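Local coordinates for protein histone acetyltransferase, ELP3 family (Methanocaldococcus infernus, PDB 6IA8) that forms 5-carboxymethyluridine at wobble position 34 of tRNAs from acetyl-CoA by radical S-adenosylmethionine chemistry, as a homologue of the Elongator subunit Elp3, at residues H183-A187 and G495-R499; I418-F422 and H447-W451. All coordinates share one frame; numbering follows the deposited sequence.

Interaction 1 of 2, residues H183-A187 and G495-R499. With SO4 (sulfate ion), chain H.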
loop_
_atom_site.group_PDB
_atom_site.type_symbol
_atom_site.label_atom_id
_atom_site.label_comp_id
_atom_site.label_asym_id
_atom_site.label_seq_id
_atom_site.Cartn_x
_atom_site.Cartn_y
_atom_site.Cartn_z
ATOM N N HIS A 183 -3.489 13.144 -16.643
ATOM C CA HIS A 183 -3.688 12.571 -15.310
ATOM C C HIS A 183 -3.302 11.101 -15.408
ATOM O O HIS A 183 -4.091 10.268 -15.859
ATOM C CB HIS A 183 -5.128 12.744 -14.844
ATOM C CG HIS A 183 -5.624 14.152 -14.931
ATOM N ND1 HIS A 183 -5.285 15.118 -14.006
ATOM C CD2 HIS A 183 -6.446 14.754 -15.822
ATOM C CE1 HIS A 183 -5.883 16.253 -14.322
ATOM N NE2 HIS A 183 -6.598 16.057 -15.416
ATOM N N ARG A 184 -2.072 10.777 -15.051
ATOM C CA ARG A 184 -1.569 9.419 -15.222
ATOM C C ARG A 184 -1.865 8.563 -14.003
ATOM O O ARG A 184 -1.646 8.999 -12.865
ATOM C CB ARG A 184 -0.066 9.436 -15.469
ATOM C CG ARG A 184 0.325 10.203 -16.706
ATOM C CD ARG A 184 1.658 9.717 -17.212
ATOM N NE ARG A 184 2.214 10.552 -18.262
ATOM C CZ ARG A 184 3.351 10.287 -18.898
ATOM N NH1 ARG A 184 4.041 9.190 -18.605
ATOM N NH2 ARG A 184 3.791 11.114 -19.833
ATOM N N CYS A 185 -2.367 7.347 -14.251
ATOM C CA CYS A 185 -2.581 6.368 -13.188
ATOM C C CYS A 185 -1.244 5.702 -12.876
ATOM O O CYS A 185 -0.818 4.776 -13.578
ATOM C CB CYS A 185 -3.629 5.344 -13.597
ATOM S SG CYS A 185 -3.930 4.121 -12.230
ATOM N N VAL A 186 -0.546 6.211 -11.850
ATOM C CA VAL A 186 0.766 5.666 -11.512
ATOM C C VAL A 186 0.683 4.489 -10.557
ATOM O O VAL A 186 1.685 3.795 -10.357
ATOM C CB VAL A 186 1.697 6.738 -10.913
ATOM C CG1 VAL A 186 1.891 7.879 -11.932
ATOM C CG2 VAL A 186 1.153 7.254 -9.580
ATOM N N ALA A 187 -0.475 4.225 -9.976
ATOM C CA ALA A 187 -0.652 3.111 -9.061
ATOM C C ALA A 187 -2.135 2.794 -8.991
ATOM O O ALA A 187 -2.975 3.696 -9.038
ATOM C CB ALA A 187 -0.126 3.419 -7.654
ATOM N N GLY A 495 2.995 0.856 -12.672
ATOM C CA GLY A 495 1.713 1.480 -12.923
ATOM C C GLY A 495 1.554 1.808 -14.397
ATOM O O GLY A 495 2.536 1.984 -15.131
ATOM N N ILE A 496 0.295 1.869 -14.836
ATOM C CA ILE A 496 0.013 2.184 -16.235
ATOM C C ILE A 496 0.741 3.460 -16.642
ATOM O O ILE A 496 1.374 3.523 -17.703
ATOM C CB ILE A 496 -1.505 2.297 -16.455
ATOM C CG1 ILE A 496 -2.169 0.945 -16.159
ATOM C CG2 ILE A 496 -1.804 2.784 -17.858
ATOM C CD1 ILE A 496 -3.670 1.043 -15.838
ATOM N N GLY A 497 0.664 4.501 -15.802
ATOM C CA GLY A 497 1.241 5.784 -16.128
ATOM C C GLY A 497 2.722 5.917 -15.857
ATOM O O GLY A 497 3.276 7.005 -16.025
ATOM N N VAL A 498 3.382 4.835 -15.465
ATOM C CA VAL A 498 4.820 4.830 -15.209
ATOM C C VAL A 498 5.588 4.016 -16.249
ATOM O O VAL A 498 6.832 4.015 -16.232
ATOM C CB VAL A 498 5.129 4.288 -13.794
ATOM C CG1 VAL A 498 6.584 4.566 -13.408
ATOM C CG2 VAL A 498 4.184 4.847 -12.766
ATOM N N ARG A 499 4.896 3.300 -17.134
ATOM C CA ARG A 499 5.584 2.452 -18.098
ATOM C C ARG A 499 6.602 3.257 -18.890
ATOM O O ARG A 499 7.706 2.775 -19.171
ATOM C CB ARG A 499 4.548 1.796 -19.017
ATOM C CG ARG A 499 3.645 0.800 -18.259
ATOM C CD ARG A 499 2.511 0.258 -19.123
ATOM N NE ARG A 499 1.746 -0.768 -18.422
ATOM C CZ ARG A 499 0.512 -1.143 -18.746
ATOM N NH1 ARG A 499 -0.114 -0.575 -19.766
ATOM N NH2 ARG A 499 -0.104 -2.083 -18.037
HETATM S S SO4 H . -7.772 19.340 -16.729
HETATM O O1 SO4 H . -6.937 18.628 -17.699
HETATM O O2 SO4 H . -7.019 20.465 -16.183
HETATM O O3 SO4 H . -8.978 19.831 -17.389
HETATM O O4 SO4 H . -8.158 18.444 -15.637
HETATM O O HOH W 1 4.650 2.065 -10.653
#
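C185 and G497 join two domains backbone to backbone: the start of strand 184-192 in the radical SAM core meets the loop leading into helix 499-504 of the acetyltransferase domain. G497 N donates to C185 O at 2.7 Å, approaching from above the carbonyl plane, 43° out of it. The loop is folded into a turn, with V498 N bonded to G495 O. R184 reaches alongside this turn on a chain extended from CG to NE; its CD passes G497 O at 3.4 Å, and NH1 adds a weak bond of 3.5 Å to the same oxygen, which lies at the guanidinium edge. Strand 184-192 is the third of seven in the parallel sheet of the TIM-barrel-like radical SAM fold. V186 CB meets V498 CG2 at 3.6 Å; V186 also touches K134 and V498 lies beside Y502, both assigned by similarity to acetyl-CoA binding. A CB on G495 would run into V186 O, so the backbones lie very close here. One water bridges G495 N and, weakly, V186 O. Just before the strand, away from the loop, H183 bonds T132 O through ND1 and donates from NE2 to O4 of a sulfate, probably from the crystallisation liquor, at 2.9 Å; an alanine here would probably leave the T132 carbonyl without its imidazole partner and open a gap beside M163 and I122.

Interaction 2 of 2, residues I418-F422 and H447-W451. With SO4 (sulfate ion), chain E.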
loop_
_atom_site.group_PDB
_atom_site.type_symbol
_atom_site.label_atom_id
_atom_site.label_comp_id
_atom_site.label_asym_id
_atom_site.label_seq_id
_atom_site.Cartn_x
_atom_site.Cartn_y
_atom_site.Cartn_z
ATOM N N ILE A 418 16.892 9.699 7.407
ATOM C CA ILE A 418 15.879 10.259 6.514
ATOM C C ILE A 418 15.895 9.478 5.206
ATOM O O ILE A 418 16.946 9.345 4.573
ATOM C CB ILE A 418 16.110 11.756 6.242
ATOM C CG1 ILE A 418 16.194 12.542 7.546
ATOM C CG2 ILE A 418 14.975 12.280 5.327
ATOM C CD1 ILE A 418 16.399 14.032 7.388
ATOM N N LEU A 419 14.735 8.958 4.810
ATOM C CA LEU A 419 14.604 8.052 3.676
ATOM C C LEU A 419 14.211 8.865 2.456
ATOM O O LEU A 419 13.217 9.602 2.495
ATOM C CB LEU A 419 13.551 6.982 3.977
ATOM C CG LEU A 419 13.183 6.023 2.848
ATOM C CD1 LEU A 419 14.311 5.120 2.496
ATOM C CD2 LEU A 419 11.923 5.228 3.256
ATOM N N ILE A 420 14.976 8.709 1.375
ATOM C CA ILE A 420 14.811 9.494 0.161
ATOM C C ILE A 420 14.122 8.702 -0.942
ATOM O O ILE A 420 13.378 9.274 -1.747
ATOM C CB ILE A 420 16.188 10.015 -0.312
ATOM C CG1 ILE A 420 16.707 11.052 0.704
ATOM C CG2 ILE A 420 16.080 10.595 -1.678
ATOM C CD1 ILE A 420 18.215 11.257 0.642
ATOM N N ALA A 421 14.424 7.410 -1.043
ATOM C CA ALA A 421 13.927 6.569 -2.124
ATOM C C ALA A 421 14.160 5.120 -1.739
ATOM O O ALA A 421 15.074 4.813 -0.971
ATOM C CB ALA A 421 14.637 6.871 -3.438
ATOM N N PHE A 422 13.357 4.224 -2.309
ATOM C CA PHE A 422 13.528 2.814 -2.006
ATOM C C PHE A 422 13.046 1.976 -3.180
ATOM O O PHE A 422 12.255 2.428 -4.021
ATOM C CB PHE A 422 12.814 2.439 -0.682
ATOM C CG PHE A 422 11.334 2.486 -0.741
ATOM C CD1 PHE A 422 10.664 3.620 -0.344
ATOM C CD2 PHE A 422 10.598 1.375 -1.133
ATOM C CE1 PHE A 422 9.281 3.695 -0.368
ATOM C CE2 PHE A 422 9.194 1.440 -1.173
ATOM C CZ PHE A 422 8.542 2.591 -0.803
ATOM N N HIS A 447 10.124 3.671 -5.521
ATOM C CA HIS A 447 9.498 4.910 -5.078
ATOM C C HIS A 447 10.569 5.931 -4.735
ATOM O O HIS A 447 11.425 5.672 -3.890
ATOM C CB HIS A 447 8.619 4.658 -3.865
ATOM C CG HIS A 447 7.699 5.801 -3.546
ATOM N ND1 HIS A 447 6.443 5.910 -4.098
ATOM C CD2 HIS A 447 7.869 6.908 -2.782
ATOM C CE1 HIS A 447 5.864 7.018 -3.667
ATOM N NE2 HIS A 447 6.705 7.639 -2.861
ATOM N N VAL A 448 10.562 7.058 -5.428
ATOM C CA VAL A 448 11.419 8.202 -5.122
ATOM C C VAL A 448 10.512 9.296 -4.574
ATOM O O VAL A 448 9.587 9.736 -5.265
ATOM C CB VAL A 448 12.174 8.692 -6.370
ATOM C CG1 VAL A 448 13.016 9.961 -6.031
ATOM C CG2 VAL A 448 12.996 7.600 -6.964
ATOM N N PHE A 449 10.738 9.713 -3.328
ATOM C CA PHE A 449 9.856 10.689 -2.684
ATOM C C PHE A 449 10.029 12.051 -3.344
ATOM O O PHE A 449 11.147 12.567 -3.433
ATOM C CB PHE A 449 10.132 10.761 -1.178
ATOM C CG PHE A 449 9.610 9.562 -0.423
ATOM C CD1 PHE A 449 8.254 9.448 -0.137
ATOM C CD2 PHE A 449 10.455 8.543 -0.024
ATOM C CE1 PHE A 449 7.754 8.354 0.527
ATOM C CE2 PHE A 449 9.961 7.428 0.647
ATOM C CZ PHE A 449 8.609 7.322 0.918
ATOM N N GLY A 450 8.933 12.613 -3.855
ATOM C CA GLY A 450 9.047 13.738 -4.762
ATOM C C GLY A 450 8.496 15.051 -4.255
ATOM O O GLY A 450 8.605 15.353 -3.065
ATOM N N TRP A 451 7.914 15.835 -5.166
ATOM C CA TRP A 451 7.347 17.139 -4.849
ATOM C C TRP A 451 6.396 17.055 -3.664
ATOM O O TRP A 451 5.720 16.043 -3.454
ATOM C CB TRP A 451 6.639 17.641 -6.108
ATOM C CG TRP A 451 5.917 18.943 -5.986
ATOM C CD1 TRP A 451 6.327 20.158 -6.454
ATOM C CD2 TRP A 451 4.646 19.159 -5.370
ATOM N NE1 TRP A 451 5.392 21.119 -6.159
ATOM C CE2 TRP A 451 4.350 20.532 -5.491
ATOM C CE3 TRP A 451 3.731 18.327 -4.721
ATOM C CZ2 TRP A 451 3.177 21.093 -4.985
ATOM C CZ3 TRP A 451 2.571 18.883 -4.218
ATOM C CH2 TRP A 451 2.301 20.254 -4.353
HETATM S S SO4 E . 5.137 10.954 -2.572
HETATM O O1 SO4 E . 6.217 10.043 -2.904
HETATM O O2 SO4 E . 5.654 12.314 -2.535
HETATM O O3 SO4 E . 4.096 10.858 -3.584
HETATM O O4 SO4 E . 4.582 10.588 -1.277
#
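F422 carries CG between its backbone N and carbonyl carbon (chi1 69°), which turns its ring under H447 CB, a CH-pi contact of 4.0 Å from CB to the F422 ring centroid; H447 carries CG anti to its own N (chi1 -167°), which brings its imidazole CD2 over the F449 ring. The F422 and H447 rings, near parallel but slid apart, barely overlap. The two residues form a hydrogen-bonded antiparallel pair between strands 418-427 and 440-448 of the GNAT sheet, with F422 N donating to H447 O and H447 N to F422 O, both at 2.9 Å. A421 and V448 make the next, non-hydrogen-bonded pair, with A421 CB against V448 CG2. On the far edge of strand 418-427, I420 and A421 both face F411, a classic beta bulge. F449 leaves the ladder but stays tied by its N to I420 O at 3.1 Å; its CE2 meets L419 CD2 at 3.9 Å, and its rim meets the edge of the F422 ring. H447 and V448 belong by similarity to the acetyl-CoA site. H447 CD2 sits 3.5 Å above the F449 ring plane, and NE2 points toward O1 of a sulfate, probably from the crystallisation liquor, at a doubtfully short 2.5 Å.

In the fold
Interaction 2 lies wholly within the acetyltransferase domain, whereas interaction 1 ties that domain to the radical SAM core. Their centres are about 17 Å apart and their nearest atoms about 8 Å, so they do not touch. Along the chain the order is 183-187, 418-422, 447-451, 495-499, which places interaction 2 between the two halves of interaction 1. They are linked through the GNAT sheet: strand 440-448, which carries H447, runs parallel to its neighbour 489-492, and that strand leads into loop 495-499. Interaction 2 includes two residues assigned by similarity to acetyl-CoA binding, and interaction 1 touches K134 and Y502, consistent with a binding site bordered by both domains.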